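Local atomic coordinates of membrane-associated protein VP24 (Marburg virus - Musoke, Kenya, 1980, PDB entry 4OR8), a protein that may act as a minor matrix protein of the virion, with a part in nucleocapsid assembly and virus budding. Residues L35-P47 and L136-I148. Numbering follows the deposited sequence.
Sequences LDLNSTARWIKEP and LSEWLLLEVTSAI
Trp139 wedges the thin rim of its indole, led by CH2, against the backbone of Ala41 to Trp43. Arg42 C lies at the ring's edge, 3.7 Å from CH2, between the Ala41 carbonyl and Trp43 CB; a long, rigid indole suits the place because it spans from helix 127-142 to this backbone. CG stands anti to the backbone N (chi1 162°), and NE1 donates a hydrogen bond to Thr145 OG1 (3.0 Å) in the ring plane, which helps fix the ring's rotation. Ile148 CB lies over one face, toward the rim. Over the other, Leu140 CD2 fills the angle between the two indoles, 4.0 Å from Trp43 CE3. Leu136 CD2 rests near the Thr40 carbonyl oxygen. The chain after the helix makes a single antiparallel bridge, with Arg42 and Ala147 as a non-hydrogen-bonded pair: Ile148 N donates to Ala41 O (3.0 Å), and Trp43 N to Ser146 O. Ala41 suits this close approach, its small CB sitting 3.7 Å from Ile148 CG2. Arg109 makes cation-pi contacts with both tryptophans, linking the helix end to Trp43, just ahead of strand 44-48, and hydrogen-bonds to Trp139 O and, beyond the helix, Thr145 O. The chemistry is thus mixed: apolar side chains face a polar backbone whose Ala41 O and Ser146 O each accept an N-H, and the Arg109 charge is probably stabilised by the indoles and carbonyls around it.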
# COMPACT_ATOMS: atom_id res chain seq x y z
N LEU B 35 -4.82 22.41 23.32
CA LEU B 35 -4.63 22.05 21.92
C LEU B 35 -5.89 22.31 21.08
O LEU B 35 -6.91 22.76 21.60
CB LEU B 35 -4.17 20.59 21.79
CG LEU B 35 -4.79 19.57 22.75
CD1 LEU B 35 -6.17 19.15 22.29
CD2 LEU B 35 -3.88 18.36 22.90
N ASP B 36 -5.80 22.03 19.79
CA ASP B 36 -6.86 22.38 18.84
C ASP B 36 -8.04 21.41 18.91
O ASP B 36 -8.12 20.46 18.13
CB ASP B 36 -6.29 22.42 17.42
CG ASP B 36 -7.05 23.38 16.52
OD1 ASP B 36 -8.23 23.65 16.81
OD2 ASP B 36 -6.45 23.85 15.53
N LEU B 37 -8.96 21.67 19.83
CA LEU B 37 -10.11 20.79 20.04
C LEU B 37 -11.11 20.83 18.89
O LEU B 37 -11.71 19.80 18.55
CB LEU B 37 -10.81 21.13 21.35
CG LEU B 37 -10.04 20.86 22.64
CD1 LEU B 37 -10.83 21.34 23.85
CD2 LEU B 37 -9.72 19.38 22.78
N ASN B 38 -11.30 22.00 18.30
CA ASN B 38 -12.28 22.18 17.23
C ASN B 38 -11.85 21.59 15.88
O ASN B 38 -12.60 21.64 14.91
CB ASN B 38 -12.65 23.65 17.07
CG ASN B 38 -11.46 24.57 17.29
OD1 ASN B 38 -10.63 24.34 18.16
ND2 ASN B 38 -11.38 25.63 16.49
N SER B 39 -10.65 21.02 15.85
CA SER B 39 -10.13 20.40 14.64
C SER B 39 -10.91 19.13 14.28
O SER B 39 -10.90 18.69 13.14
CB SER B 39 -8.65 20.06 14.81
OG SER B 39 -8.44 19.28 15.98
N THR B 40 -11.58 18.56 15.28
CA THR B 40 -12.39 17.37 15.07
C THR B 40 -13.65 17.68 14.27
O THR B 40 -14.28 16.78 13.71
CB THR B 40 -12.83 16.76 16.41
OG1 THR B 40 -13.71 17.67 17.08
CG2 THR B 40 -11.63 16.49 17.29
N ALA B 41 -14.03 18.95 14.23
CA ALA B 41 -15.23 19.37 13.52
C ALA B 41 -14.90 19.90 12.13
O ALA B 41 -15.79 20.32 11.39
CB ALA B 41 -15.99 20.41 14.33
N ARG B 42 -13.62 19.87 11.78
CA ARG B 42 -13.17 20.35 10.48
C ARG B 42 -12.71 19.21 9.58
O ARG B 42 -12.16 18.21 10.06
CB ARG B 42 -12.04 21.36 10.64
CG ARG B 42 -12.41 22.63 11.38
CD ARG B 42 -11.20 23.52 11.55
NE ARG B 42 -10.79 23.65 12.94
CZ ARG B 42 -9.61 24.12 13.34
NH1 ARG B 42 -8.71 24.51 12.45
NH2 ARG B 42 -9.33 24.21 14.63
N TRP B 43 -12.94 19.36 8.28
CA TRP B 43 -12.42 18.43 7.29
C TRP B 43 -11.68 19.22 6.21
O TRP B 43 -12.26 19.61 5.20
CB TRP B 43 -13.56 17.62 6.67
CG TRP B 43 -13.12 16.63 5.64
CD1 TRP B 43 -13.18 16.77 4.29
CD2 TRP B 43 -12.56 15.33 5.89
NE1 TRP B 43 -12.69 15.64 3.67
CE2 TRP B 43 -12.30 14.74 4.64
CE3 TRP B 43 -12.25 14.61 7.05
CZ2 TRP B 43 -11.75 13.47 4.50
CZ3 TRP B 43 -11.70 13.35 6.92
CH2 TRP B 43 -11.45 12.79 5.66
N ILE B 44 -10.39 19.45 6.45
CA ILE B 44 -9.61 20.33 5.59
C ILE B 44 -8.87 19.58 4.48
O ILE B 44 -7.76 19.09 4.69
CB ILE B 44 -8.57 21.13 6.41
CG1 ILE B 44 -9.20 21.70 7.68
CG2 ILE B 44 -7.97 22.24 5.56
CD1 ILE B 44 -10.31 22.70 7.42
N LYS B 45 -9.49 19.50 3.31
CA LYS B 45 -8.85 18.89 2.16
C LYS B 45 -8.15 19.95 1.32
O LYS B 45 -8.70 21.02 1.07
CB LYS B 45 -9.87 18.15 1.29
CG LYS B 45 -9.23 17.29 0.21
CD LYS B 45 -10.17 17.06 -0.96
CE LYS B 45 -10.33 18.33 -1.79
NZ LYS B 45 -11.22 18.12 -2.96
N GLU B 46 -6.93 19.65 0.88
CA GLU B 46 -6.18 20.56 0.04
C GLU B 46 -5.18 19.80 -0.83
O GLU B 46 -4.48 18.91 -0.34
CB GLU B 46 -5.46 21.62 0.88
CG GLU B 46 -4.75 21.06 2.10
CD GLU B 46 -3.98 22.12 2.86
OE1 GLU B 46 -3.68 23.18 2.26
OE2 GLU B 46 -3.69 21.91 4.06
N PRO B 47 -5.12 20.15 -2.12
CA PRO B 47 -4.25 19.45 -3.08
C PRO B 47 -2.79 19.58 -2.68
O PRO B 47 -2.37 20.62 -2.18
CB PRO B 47 -4.51 20.19 -4.39
CG PRO B 47 -5.04 21.52 -3.99
CD PRO B 47 -5.83 21.28 -2.75
N LEU B 136 -20.66 13.63 14.69
CA LEU B 136 -19.48 13.69 13.83
C LEU B 136 -19.48 12.55 12.83
O LEU B 136 -19.22 12.74 11.65
CB LEU B 136 -18.20 13.64 14.66
CG LEU B 136 -17.89 14.87 15.53
CD1 LEU B 136 -16.62 14.66 16.34
CD2 LEU B 136 -17.78 16.11 14.67
N SER B 137 -19.78 11.35 13.33
CA SER B 137 -19.79 10.16 12.50
C SER B 137 -20.79 10.29 11.35
O SER B 137 -20.48 9.95 10.21
CB SER B 137 -20.11 8.93 13.34
OG SER B 137 -20.04 7.76 12.55
N GLU B 138 -22.00 10.77 11.66
CA GLU B 138 -23.02 10.96 10.65
C GLU B 138 -22.59 12.00 9.63
O GLU B 138 -22.84 11.85 8.43
CB GLU B 138 -24.36 11.37 11.28
CG GLU B 138 -25.10 10.23 11.95
CD GLU B 138 -26.46 10.65 12.49
OE1 GLU B 138 -26.74 11.87 12.56
OE2 GLU B 138 -27.26 9.76 12.85
N TRP B 139 -21.93 13.04 10.11
CA TRP B 139 -21.42 14.11 9.25
C TRP B 139 -20.38 13.59 8.26
O TRP B 139 -20.35 14.00 7.10
CB TRP B 139 -20.85 15.24 10.10
CG TRP B 139 -19.95 16.17 9.35
CD1 TRP B 139 -20.29 16.95 8.29
CD2 TRP B 139 -18.57 16.42 9.61
NE1 TRP B 139 -19.20 17.67 7.86
CE2 TRP B 139 -18.13 17.37 8.66
CE3 TRP B 139 -17.65 15.94 10.55
CZ2 TRP B 139 -16.82 17.84 8.62
CZ3 TRP B 139 -16.35 16.41 10.51
CH2 TRP B 139 -15.95 17.35 9.55
N LEU B 140 -19.53 12.69 8.72
CA LEU B 140 -18.49 12.14 7.87
C LEU B 140 -19.05 11.15 6.84
O LEU B 140 -18.57 11.09 5.71
CB LEU B 140 -17.39 11.47 8.70
CG LEU B 140 -16.55 12.42 9.56
CD1 LEU B 140 -15.77 11.65 10.61
CD2 LEU B 140 -15.62 13.23 8.67
N LEU B 141 -20.06 10.39 7.23
CA LEU B 141 -20.62 9.37 6.36
C LEU B 141 -21.61 9.92 5.33
O LEU B 141 -21.65 9.45 4.20
CB LEU B 141 -21.31 8.28 7.19
CG LEU B 141 -20.41 7.38 8.04
CD1 LEU B 141 -21.25 6.49 8.94
CD2 LEU B 141 -19.51 6.55 7.16
N LEU B 142 -22.40 10.91 5.73
CA LEU B 142 -23.49 11.39 4.88
C LEU B 142 -23.19 12.70 4.14
O LEU B 142 -23.85 13.02 3.15
CB LEU B 142 -24.77 11.55 5.71
CG LEU B 142 -25.28 10.29 6.40
CD1 LEU B 142 -26.52 10.60 7.22
CD2 LEU B 142 -25.58 9.20 5.38
N GLU B 143 -22.20 13.45 4.62
CA GLU B 143 -21.91 14.76 4.03
C GLU B 143 -20.51 14.83 3.43
O GLU B 143 -19.68 13.95 3.65
CB GLU B 143 -22.09 15.86 5.07
CG GLU B 143 -23.39 15.79 5.84
CD GLU B 143 -23.46 16.80 6.97
OE1 GLU B 143 -23.22 18.00 6.71
OE2 GLU B 143 -23.75 16.39 8.11
N VAL B 144 -20.26 15.89 2.68
CA VAL B 144 -18.95 16.13 2.09
C VAL B 144 -18.49 17.54 2.44
O VAL B 144 -17.46 18.01 1.94
CB VAL B 144 -18.98 15.97 0.56
CG1 VAL B 144 -19.34 14.54 0.18
CG2 VAL B 144 -19.96 16.96 -0.07
N THR B 145 -19.25 18.20 3.29
CA THR B 145 -18.93 19.55 3.73
C THR B 145 -17.67 19.56 4.59
O THR B 145 -17.37 18.57 5.27
CB THR B 145 -20.09 20.17 4.52
OG1 THR B 145 -20.34 19.37 5.69
CG2 THR B 145 -21.35 20.21 3.67
N SER B 146 -16.95 20.67 4.57
CA SER B 146 -15.67 20.77 5.26
C SER B 146 -15.81 21.02 6.76
O SER B 146 -14.85 20.88 7.51
CB SER B 146 -14.80 21.86 4.63
OG SER B 146 -15.46 23.11 4.66
N ALA B 147 -17.01 21.41 7.19
CA ALA B 147 -17.22 21.70 8.60
C ALA B 147 -18.58 21.25 9.12
O ALA B 147 -19.58 21.25 8.40
CB ALA B 147 -17.03 23.19 8.87
N ILE B 148 -18.60 20.84 10.39
CA ILE B 148 -19.83 20.57 11.11
C ILE B 148 -19.89 21.54 12.29
O ILE B 148 -18.90 21.73 12.99
CB ILE B 148 -19.89 19.10 11.60
CG1 ILE B 148 -21.14 18.86 12.45
CG2 ILE B 148 -18.65 18.75 12.39
CD1 ILE B 148 -22.43 18.91 11.66